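Local structure of SusD homolog (Bacteroides thetaiotaomicron VPI-5482, 3IV0) at residues K320-I328 with A337-W345; I272-M280 with D348-T356. The protein probably binds glycans at the outer membrane of the cell, as SusD-family lipoproteins do, though its own ligand is not established. All coordinates share one frame; numbering follows the deposited sequence. Where two conformers were deposited one is given.

Contact 1 of 2, residues K320-I328 with A337-W345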
loop_
_atom_site.group_PDB
_atom_site.type_symbol
_atom_site.label_atom_id
_atom_site.label_comp_id
_atom_site.label_asym_id
_atom_site.label_seq_id
_atom_site.Cartn_x
_atom_site.Cartn_y
_atom_site.Cartn_z
ATOM N N LYS A 320 14.104 8.828 14.223
ATOM C CA LYS A 320 15.122 9.724 13.666
ATOM C C LYS A 320 16.475 9.031 13.542
ATOM O O LYS A 320 17.083 9.056 12.480
ATOM C CB LYS A 320 15.260 10.993 14.521
ATOM C CG LYS A 320 14.082 11.906 14.454
ATOM C CD LYS A 320 14.367 13.282 15.092
ATOM C CE LYS A 320 14.595 13.206 16.582
ATOM N NZ LYS A 320 14.760 14.580 17.213
ATOM N N GLU A 321 16.922 8.411 14.617
ATOM C CA GLU A 321 18.220 7.762 14.678
ATOM C C GLU A 321 18.235 6.424 13.943
ATOM O O GLU A 321 19.255 6.006 13.364
ATOM C CB GLU A 321 18.618 7.526 16.131
ATOM C CG GLU A 321 19.038 8.723 16.918
ATOM C CD GLU A 321 17.893 9.589 17.433
ATOM O OE1 GLU A 321 16.757 9.104 17.611
ATOM O OE2 GLU A 321 18.144 10.799 17.689
ATOM N N LEU A 322 17.118 5.710 13.980
ATOM C CA LEU A 322 17.143 4.339 13.478
ATOM C C LEU A 322 16.779 4.227 12.022
ATOM O O LEU A 322 17.157 3.240 11.389
ATOM C CB LEU A 322 16.222 3.449 14.301
ATOM C CG LEU A 322 16.650 3.208 15.735
ATOM C CD1 LEU A 322 15.548 2.594 16.567
ATOM C CD2 LEU A 322 17.890 2.284 15.796
ATOM N N TRP A 323 16.041 5.179 11.500
ATOM C CA TRP A 323 15.555 5.075 10.129
ATOM C C TRP A 323 16.273 5.988 9.167
ATOM O O TRP A 323 16.166 5.809 7.959
ATOM C CB TRP A 323 14.059 5.328 10.065
ATOM C CG TRP A 323 13.233 4.272 10.703
ATOM C CD1 TRP A 323 13.658 3.110 11.224
ATOM C CD2 TRP A 323 11.799 4.266 10.794
ATOM N NE1 TRP A 323 12.581 2.380 11.697
ATOM C CE2 TRP A 323 11.433 3.077 11.438
ATOM C CE3 TRP A 323 10.805 5.166 10.423
ATOM C CZ2 TRP A 323 10.105 2.751 11.678
ATOM C CZ3 TRP A 323 9.486 4.826 10.648
ATOM C CH2 TRP A 323 9.158 3.649 11.300
ATOM N N PHE A 324 17.022 6.962 9.689
ATOM C CA PHE A 324 17.703 7.933 8.853
ATOM C C PHE A 324 19.168 7.999 9.250
ATOM O O PHE A 324 19.544 7.638 10.371
ATOM C CB PHE A 324 17.077 9.331 8.964
ATOM C CG PHE A 324 15.641 9.368 8.571
ATOM C CD1 PHE A 324 14.660 9.076 9.499
ATOM C CD2 PHE A 324 15.271 9.730 7.286
ATOM C CE1 PHE A 324 13.336 9.082 9.137
ATOM C CE2 PHE A 324 13.909 9.741 6.917
ATOM C CZ PHE A 324 12.961 9.435 7.856
ATOM N N ASP A 325 19.997 8.455 8.320
ATOM C CA ASP A 325 21.391 8.776 8.667
ATOM C C ASP A 325 21.495 10.178 9.290
ATOM O O ASP A 325 20.514 10.900 9.494
ATOM C CB ASP A 325 22.296 8.567 7.447
ATOM C CG ASP A 325 22.146 9.649 6.386
ATOM O OD1 ASP A 325 21.559 10.712 6.621
ATOM O OD2 ASP A 325 22.641 9.429 5.246
ATOM N N GLU A 326 22.713 10.546 9.661
ATOM C CA GLU A 326 22.911 11.785 10.404
ATOM C C GLU A 326 22.664 13.042 9.569
ATOM O O GLU A 326 22.501 14.131 10.109
ATOM C CB GLU A 326 24.312 11.785 11.033
ATOM C CG GLU A 326 24.491 12.778 12.148
ATOM C CD GLU A 326 25.756 12.511 12.954
ATOM O OE1 GLU A 326 25.697 11.704 13.911
ATOM O OE2 GLU A 326 26.802 13.106 12.619
ATOM N N LYS A 327 22.546 12.887 8.243
ATOM C CA LYS A 327 22.264 13.995 7.351
ATOM C C LYS A 327 20.772 14.157 7.058
ATOM O O LYS A 327 20.383 14.837 6.134
ATOM C CB LYS A 327 23.021 13.801 6.039
ATOM C CG LYS A 327 24.529 13.715 6.238
ATOM C CD LYS A 327 25.232 13.053 5.059
ATOM C CE LYS A 327 25.256 11.522 5.156
ATOM N NZ LYS A 327 26.500 11.000 5.804
ATOM N N ILE A 328 19.948 13.571 7.921
ATOM C CA ILE A 328 18.488 13.665 7.783
ATOM C C ILE A 328 17.961 15.050 7.387
ATOM O O ILE A 328 17.099 15.173 6.509
ATOM C CB ILE A 328 17.798 13.186 9.070
ATOM C CG1 ILE A 328 16.271 13.224 8.932
ATOM C CG2 ILE A 328 18.291 13.987 10.306
ATOM C CD1 ILE A 328 15.577 12.693 10.172
ATOM N N ALA A 337 27.351 15.230 -1.314
ATOM C CA ALA A 337 26.886 15.131 0.062
ATOM C C ALA A 337 25.541 14.419 0.090
ATOM O O ALA A 337 24.531 15.027 0.405
ATOM C CB ALA A 337 26.751 16.492 0.649
ATOM N N PRO A 338 25.543 13.140 -0.239
ATOM C CA PRO A 338 24.256 12.435 -0.275
ATOM C C PRO A 338 23.708 12.076 1.091
ATOM O O PRO A 338 24.438 12.045 2.062
ATOM C CB PRO A 338 24.601 11.169 -1.037
ATOM C CG PRO A 338 26.019 10.900 -0.694
ATOM C CD PRO A 338 26.654 12.266 -0.648
ATOM N N LYS A 339 22.418 11.756 1.156
ATOM C CA LYS A 339 21.845 11.240 2.387
ATOM C C LYS A 339 20.948 10.055 2.054
ATOM O O LYS A 339 20.463 9.951 0.923
ATOM C CB LYS A 339 21.068 12.286 3.144
ATOM C CG LYS A 339 19.915 12.866 2.417
ATOM C CD LYS A 339 19.321 13.961 3.296
ATOM C CE LYS A 339 18.159 14.644 2.680
ATOM N NZ LYS A 339 17.545 15.639 3.649
ATOM N N GLU A 340 20.818 9.157 3.006
ATOM C CA GLU A 340 20.075 7.921 2.762
ATOM C C GLU A 340 19.144 7.598 3.895
ATOM O O GLU A 340 19.276 8.091 5.009
ATOM C CB GLU A 340 21.020 6.766 2.497
ATOM C CG GLU A 340 21.985 6.449 3.605
ATOM C CD GLU A 340 23.003 5.388 3.225
ATOM O OE1 GLU A 340 22.894 4.769 2.131
ATOM O OE2 GLU A 340 23.939 5.172 4.049
ATOM N N ILE A 341 18.155 6.756 3.580
ATOM C CA ILE A 341 17.199 6.250 4.548
ATOM C C ILE A 341 17.492 4.774 4.764
ATOM O O ILE A 341 17.573 4.033 3.781
ATOM C CB ILE A 341 15.772 6.440 4.001
ATOM C CG1 ILE A 341 15.480 7.932 3.925
ATOM C CG2 ILE A 341 14.765 5.695 4.860
ATOM C CD1 ILE A 341 14.164 8.289 3.205
ATOM N N LYS A 342 17.675 4.358 6.006
ATOM C CA LYS A 342 18.119 3.021 6.351
ATOM C C LYS A 342 17.041 2.151 7.038
ATOM O O LYS A 342 17.268 1.014 7.436
ATOM C CB LYS A 342 19.366 3.100 7.237
ATOM C CG LYS A 342 19.140 3.712 8.547
ATOM C CD LYS A 342 20.480 3.760 9.334
ATOM C CE LYS A 342 20.308 4.409 10.687
ATOM N NZ LYS A 342 21.607 4.514 11.394
ATOM N N LYS A 343 15.837 2.703 7.065
ATOM C CA LYS A 343 14.666 2.072 7.690
ATOM C C LYS A 343 14.477 0.619 7.274
ATOM O O LYS A 343 14.167 -0.210 8.092
ATOM C CB LYS A 343 13.403 2.859 7.296
ATOM C CG LYS A 343 12.079 2.252 7.767
ATOM C CD LYS A 343 10.918 3.159 7.473
ATOM C CE LYS A 343 9.601 2.467 7.817
ATOM N NZ LYS A 343 8.421 3.328 7.549
ATOM N N PHE A 344 14.651 0.321 5.991
ATOM C CA PHE A 344 14.294 -0.997 5.468
ATOM C C PHE A 344 15.468 -1.946 5.304
ATOM O O PHE A 344 15.333 -2.992 4.677
ATOM C CB PHE A 344 13.612 -0.818 4.115
ATOM C CG PHE A 344 12.334 -0.016 4.184
ATOM C CD1 PHE A 344 11.148 -0.631 4.475
ATOM C CD2 PHE A 344 12.334 1.340 3.964
ATOM C CE1 PHE A 344 9.985 0.113 4.594
ATOM C CE2 PHE A 344 11.189 2.095 4.048
ATOM C CZ PHE A 344 10.004 1.486 4.366
ATOM N N TRP A 345 16.668 -1.558 5.741
ATOM C CA TRP A 345 17.835 -2.367 5.388
ATOM C C TRP A 345 17.749 -3.805 5.873
ATOM O O TRP A 345 17.638 -4.091 7.051
ATOM C CB TRP A 345 19.132 -1.709 5.844
ATOM C CG TRP A 345 19.490 -0.506 5.055
ATOM C CD1 TRP A 345 18.834 0.003 3.985
ATOM C CD2 TRP A 345 20.638 0.311 5.257
ATOM N NE1 TRP A 345 19.475 1.118 3.523
ATOM C CE2 TRP A 345 20.600 1.326 4.283
ATOM C CE3 TRP A 345 21.693 0.278 6.165
ATOM C CZ2 TRP A 345 21.581 2.332 4.203
ATOM C CZ3 TRP A 345 22.673 1.272 6.084
ATOM C CH2 TRP A 345 22.614 2.269 5.112
HETATM O O HOH W 1 21.354 7.161 12.336
HETATM O O HOH W 2 18.863 10.656 6.043
HETATM O O HOH W 3 24.892 7.378 5.335
#

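Contact 2 of 2, residues I272-M280 with D348-T356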
loop_
_atom_site.group_PDB
_atom_site.type_symbol
_atom_site.label_atom_id
_atom_site.label_comp_id
_atom_site.label_asym_id
_atom_site.label_seq_id
_atom_site.Cartn_x
_atom_site.Cartn_y
_atom_site.Cartn_z
ATOM N N ILE A 272 14.471 -13.995 -2.717
ATOM C CA ILE A 272 15.690 -13.983 -3.517
ATOM C C ILE A 272 16.166 -15.379 -3.870
ATOM O O ILE A 272 16.542 -15.636 -5.005
ATOM C CB ILE A 272 16.848 -13.316 -2.749
ATOM C CG1 ILE A 272 16.794 -11.808 -2.892
ATOM C CG2 ILE A 272 18.197 -13.821 -3.261
ATOM C CD1 ILE A 272 18.002 -11.145 -2.250
ATOM N N ASN A 273 16.146 -16.277 -2.897
ATOM C CA ASN A 273 16.640 -17.640 -3.109
ATOM C C ASN A 273 15.812 -18.422 -4.117
ATOM O O ASN A 273 16.312 -19.380 -4.723
ATOM C CB ASN A 273 16.669 -18.410 -1.784
ATOM N N PHE A 274 14.546 -18.040 -4.280
ATOM C CA PHE A 274 13.623 -18.721 -5.195
ATOM C C PHE A 274 13.309 -17.907 -6.454
ATOM O O PHE A 274 12.302 -18.159 -7.142
ATOM C CB PHE A 274 12.318 -19.033 -4.474
ATOM N N ASN A 275 14.167 -16.938 -6.754
ATOM C CA ASN A 275 14.019 -16.146 -7.957
ATOM C C ASN A 275 12.707 -15.377 -7.969
ATOM O O ASN A 275 12.086 -15.219 -8.997
ATOM C CB ASN A 275 14.091 -17.034 -9.198
ATOM N N GLU A 276 12.252 -14.957 -6.795
ATOM C CA GLU A 276 11.071 -14.092 -6.713
ATOM C C GLU A 276 11.584 -12.753 -6.205
ATOM O O GLU A 276 11.673 -12.518 -4.989
ATOM C CB GLU A 276 10.056 -14.699 -5.777
ATOM C CG GLU A 276 9.408 -15.947 -6.360
ATOM C CD GLU A 276 8.526 -16.681 -5.371
ATOM O OE1 GLU A 276 8.993 -16.940 -4.244
ATOM O OE2 GLU A 276 7.370 -17.022 -5.736
ATOM N N ILE A 277 12.014 -11.929 -7.142
ATOM C CA ILE A 277 12.754 -10.715 -6.847
ATOM C C ILE A 277 12.030 -9.518 -7.410
ATOM O O ILE A 277 11.672 -9.468 -8.567
ATOM C CB ILE A 277 14.176 -10.767 -7.452
ATOM C CG1 ILE A 277 14.844 -12.086 -7.063
ATOM C CG2 ILE A 277 15.054 -9.621 -6.963
ATOM C CD1 ILE A 277 16.278 -12.253 -7.596
ATOM N N PHE A 278 11.820 -8.525 -6.563
ATOM C CA PHE A 278 11.207 -7.292 -7.004
ATOM C C PHE A 278 12.175 -6.543 -7.894
ATOM O O PHE A 278 13.360 -6.669 -7.725
ATOM C CB PHE A 278 10.876 -6.416 -5.805
ATOM C CG PHE A 278 9.921 -7.059 -4.768
ATOM C CD1 PHE A 278 8.935 -7.998 -5.117
ATOM C CD2 PHE A 278 9.981 -6.636 -3.437
ATOM C CE1 PHE A 278 8.091 -8.496 -4.159
ATOM C CE2 PHE A 278 9.132 -7.132 -2.480
ATOM C CZ PHE A 278 8.184 -8.069 -2.829
HETATM N N MSE A 279 11.669 -5.694 -8.768
HETATM C CA MSE A 279 12.545 -4.774 -9.459
HETATM C C MSE A 279 13.255 -3.894 -8.453
HETATM O O MSE A 279 12.642 -3.429 -7.489
HETATM C CB MSE A 279 11.739 -3.882 -10.365
HETATM C CG MSE A 279 11.240 -4.544 -11.555
HETATM SE SE MSE A 279 10.106 -3.410 -12.661
HETATM C CE MSE A 279 11.330 -2.109 -13.011
HETATM N N MSE A 280 14.536 -3.651 -8.668
HETATM C CA MSE A 280 15.273 -2.764 -7.828
HETATM C C MSE A 280 14.553 -1.409 -7.687
HETATM O O MSE A 280 14.400 -0.887 -6.576
HETATM C CB MSE A 280 16.655 -2.582 -8.429
HETATM C CG MSE A 280 17.514 -1.758 -7.599
HETATM SE SE MSE A 280 19.381 -1.875 -8.071
HETATM C CE MSE A 280 19.515 -3.275 -7.909
ATOM N N ASP A 348 21.179 -8.045 0.907
ATOM C CA ASP A 348 21.527 -9.368 0.411
ATOM C C ASP A 348 21.960 -9.249 -1.029
ATOM O O ASP A 348 21.793 -8.221 -1.672
ATOM C CB ASP A 348 20.326 -10.301 0.562
ATOM C CG ASP A 348 20.693 -11.771 0.540
ATOM O OD1 ASP A 348 21.891 -12.101 0.374
ATOM O OD2 ASP A 348 19.758 -12.590 0.682
ATOM N N THR A 349 22.587 -10.313 -1.523
ATOM C CA THR A 349 23.022 -10.356 -2.904
ATOM C C THR A 349 22.316 -11.466 -3.662
ATOM O O THR A 349 21.878 -12.450 -3.069
ATOM C CB THR A 349 24.524 -10.585 -2.970
ATOM O OG1 THR A 349 24.818 -11.835 -2.347
ATOM C CG2 THR A 349 25.247 -9.475 -2.241
ATOM N N TYR A 350 22.178 -11.297 -4.966
ATOM C CA TYR A 350 21.633 -12.359 -5.803
ATOM C C TYR A 350 22.252 -12.317 -7.198
ATOM O O TYR A 350 23.006 -11.396 -7.529
ATOM C CB TYR A 350 20.113 -12.249 -5.879
ATOM C CG TYR A 350 19.602 -10.955 -6.453
ATOM C CD1 TYR A 350 19.353 -9.853 -5.632
ATOM C CD2 TYR A 350 19.385 -10.825 -7.811
ATOM C CE1 TYR A 350 18.882 -8.668 -6.163
ATOM C CE2 TYR A 350 18.928 -9.659 -8.349
ATOM C CZ TYR A 350 18.668 -8.579 -7.529
ATOM O OH TYR A 350 18.199 -7.422 -8.097
ATOM N N GLY A 351 21.932 -13.324 -8.010
ATOM C CA GLY A 351 22.451 -13.404 -9.369
ATOM C C GLY A 351 23.952 -13.309 -9.377
ATOM O O GLY A 351 24.620 -13.963 -8.575
ATOM N N ASN A 352 24.497 -12.485 -10.267
ATOM C CA ASN A 352 25.936 -12.263 -10.272
ATOM C C ASN A 352 26.296 -11.008 -9.507
ATOM O O ASN A 352 26.575 -9.959 -10.094
ATOM C CB ASN A 352 26.509 -12.199 -11.693
ATOM C CG ASN A 352 28.015 -12.461 -11.722
ATOM O OD1 ASN A 352 28.794 -11.780 -11.048
ATOM N ND2 ASN A 352 28.426 -13.461 -12.499
ATOM N N GLY A 353 26.260 -11.115 -8.187
ATOM C CA GLY A 353 26.808 -10.082 -7.332
ATOM C C GLY A 353 25.901 -8.886 -7.129
ATOM O O GLY A 353 26.305 -7.935 -6.485
ATOM N N THR A 354 24.682 -8.927 -7.658
ATOM C CA THR A 354 23.777 -7.787 -7.519
ATOM C C THR A 354 23.318 -7.636 -6.080
ATOM O O THR A 354 22.808 -8.576 -5.465
ATOM C CB THR A 354 22.534 -7.946 -8.379
ATOM O OG1 THR A 354 22.914 -8.228 -9.730
ATOM C CG2 THR A 354 21.688 -6.685 -8.331
ATOM N N ILE A 355 23.466 -6.432 -5.564
ATOM C CA ILE A 355 23.105 -6.146 -4.190
ATOM C C ILE A 355 21.732 -5.469 -4.119
ATOM O O ILE A 355 21.452 -4.569 -4.889
ATOM C CB ILE A 355 24.143 -5.214 -3.519
ATOM C CG1 ILE A 355 25.559 -5.788 -3.639
ATOM C CG2 ILE A 355 23.807 -4.999 -2.054
ATOM C CD1 ILE A 355 26.602 -4.805 -3.158
ATOM N N THR A 356 20.905 -5.919 -3.173
ATOM C CA THR A 356 19.728 -5.135 -2.799
ATOM C C THR A 356 19.838 -4.747 -1.343
ATOM O O THR A 356 20.324 -5.503 -0.497
ATOM C CB THR A 356 18.399 -5.904 -3.037
ATOM O OG1 THR A 356 17.278 -5.097 -2.637
ATOM C CG2 THR A 356 18.352 -7.180 -2.271
HETATM O O HOH W 4 16.115 -6.304 -6.797
#

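Contact 1 of 2, residues K320-I328 with A337-W345
Lys343 lies alongside Trp323, its extended chain running over one face of the indole. Lys343 CG sits 3.6 Å from the centroid of the five-membered ring of Trp323, a CH-pi contact 8° off the ring normal. Further out, Lys343 NZ makes an off-centre cation-pi contact with the six-membered ring. CG of Lys343 is anti to the backbone N (chi1 175°), and the straight chain beyond it follows the indole. Lys343 NZ forms a salt bridge with Glu426 and also bonds the backbone oxygens of Glu422 and Ile424, while Trp323 NE1 bonds to Ser253.

Apolar contact is smaller: Ile341 CG1 meets Phe324 CD2 at 3.8 Å.

Backbone bonds join the two segments beside these side chains. Lys342 N donates to Trp323 O at 2.9 Å, and a weak bond links Asp325 N to Glu340 O.

Asp325 uses both carboxylate oxygens. Asp325 OD2 accepts from Glu340 N at 2.9 Å, with the donor 54° out of the carboxylate plane. OD1 accepts from Lys327 N, which forms an Asx turn. Two waters also link Asp325 to Glu340, whose OE2 bonds Ser291 OG as well. Lys339 NZ donates to Ile328 O at 2.9 Å and to Ser330 O. A third water joins Lys342 NZ to Glu321 O and Phe324 O.

Within the contact Phe324 and Ile341 form a single beta bridge, between the residues around the end of helix 318-323 and the irregular segment 337-345 of the SusD-family fold.

Contact 2 of 2, residues I272-M280 with D348-T356
Ile277 and Ile272 pack against Tyr350. Ile277 CD1 lies over one ring face, 3.4 Å from Tyr350 CD2 and offset toward the rim. This is a CH-pi contact, 28° off the ring normal. Ile277 CG2 lies near the phenol end, 3.8 Å from Tyr350 CZ. Thr354 CB covers the opposite ring face from within the hairpin. Tyr350 CG lies between the backbone N and the carbonyl carbon (chi1 60°), a position that sets the ring between Ile277 and Thr354.

Ile272 splits its contacts. Ile272 CG2 meets Tyr350 CB at 3.6 Å. The other branch ends in Ile272 CD1, which meets Asp348 CB at 3.7 Å. Thr356 CG2 is 4.0 Å from the same Ile272 CD1.

The polar link is a water between Tyr350 OH and Phe278 O, 2.7 Å from Tyr350 OH. With an alanine at Tyr350, the methyl groups of Ile277 would probably lose their aromatic face, Ile272 CD1 and Thr354 their ring contact, and the water its bond to the phenol.

Strands 348-350 and 354-356 form an antiparallel beta hairpin with a G1 bulge at Gly353 and Thr354. The loop 272-280 packs against the side of this hairpin that carries Tyr350.

Contact 1 is mostly buried, whereas contact 2 lies at the surface. Their centres are about 23 Å apart, and each is about 22 Å from the centre of the chain. Contact 1 is nested along the chain inside the loop closed by contact 2. Segments 337-345 and 348-356 adjoin in sequence, and the segments of the two contacts do not otherwise touch. Contact 1 joins the residues around a helix end to an irregular loop through direct backbone bonds, charged side chains and waters. Contact 2 sets a loop against a hairpin mainly by apolar packing, with one water as its polar link. The first buries 630 Å², the second 345 Å².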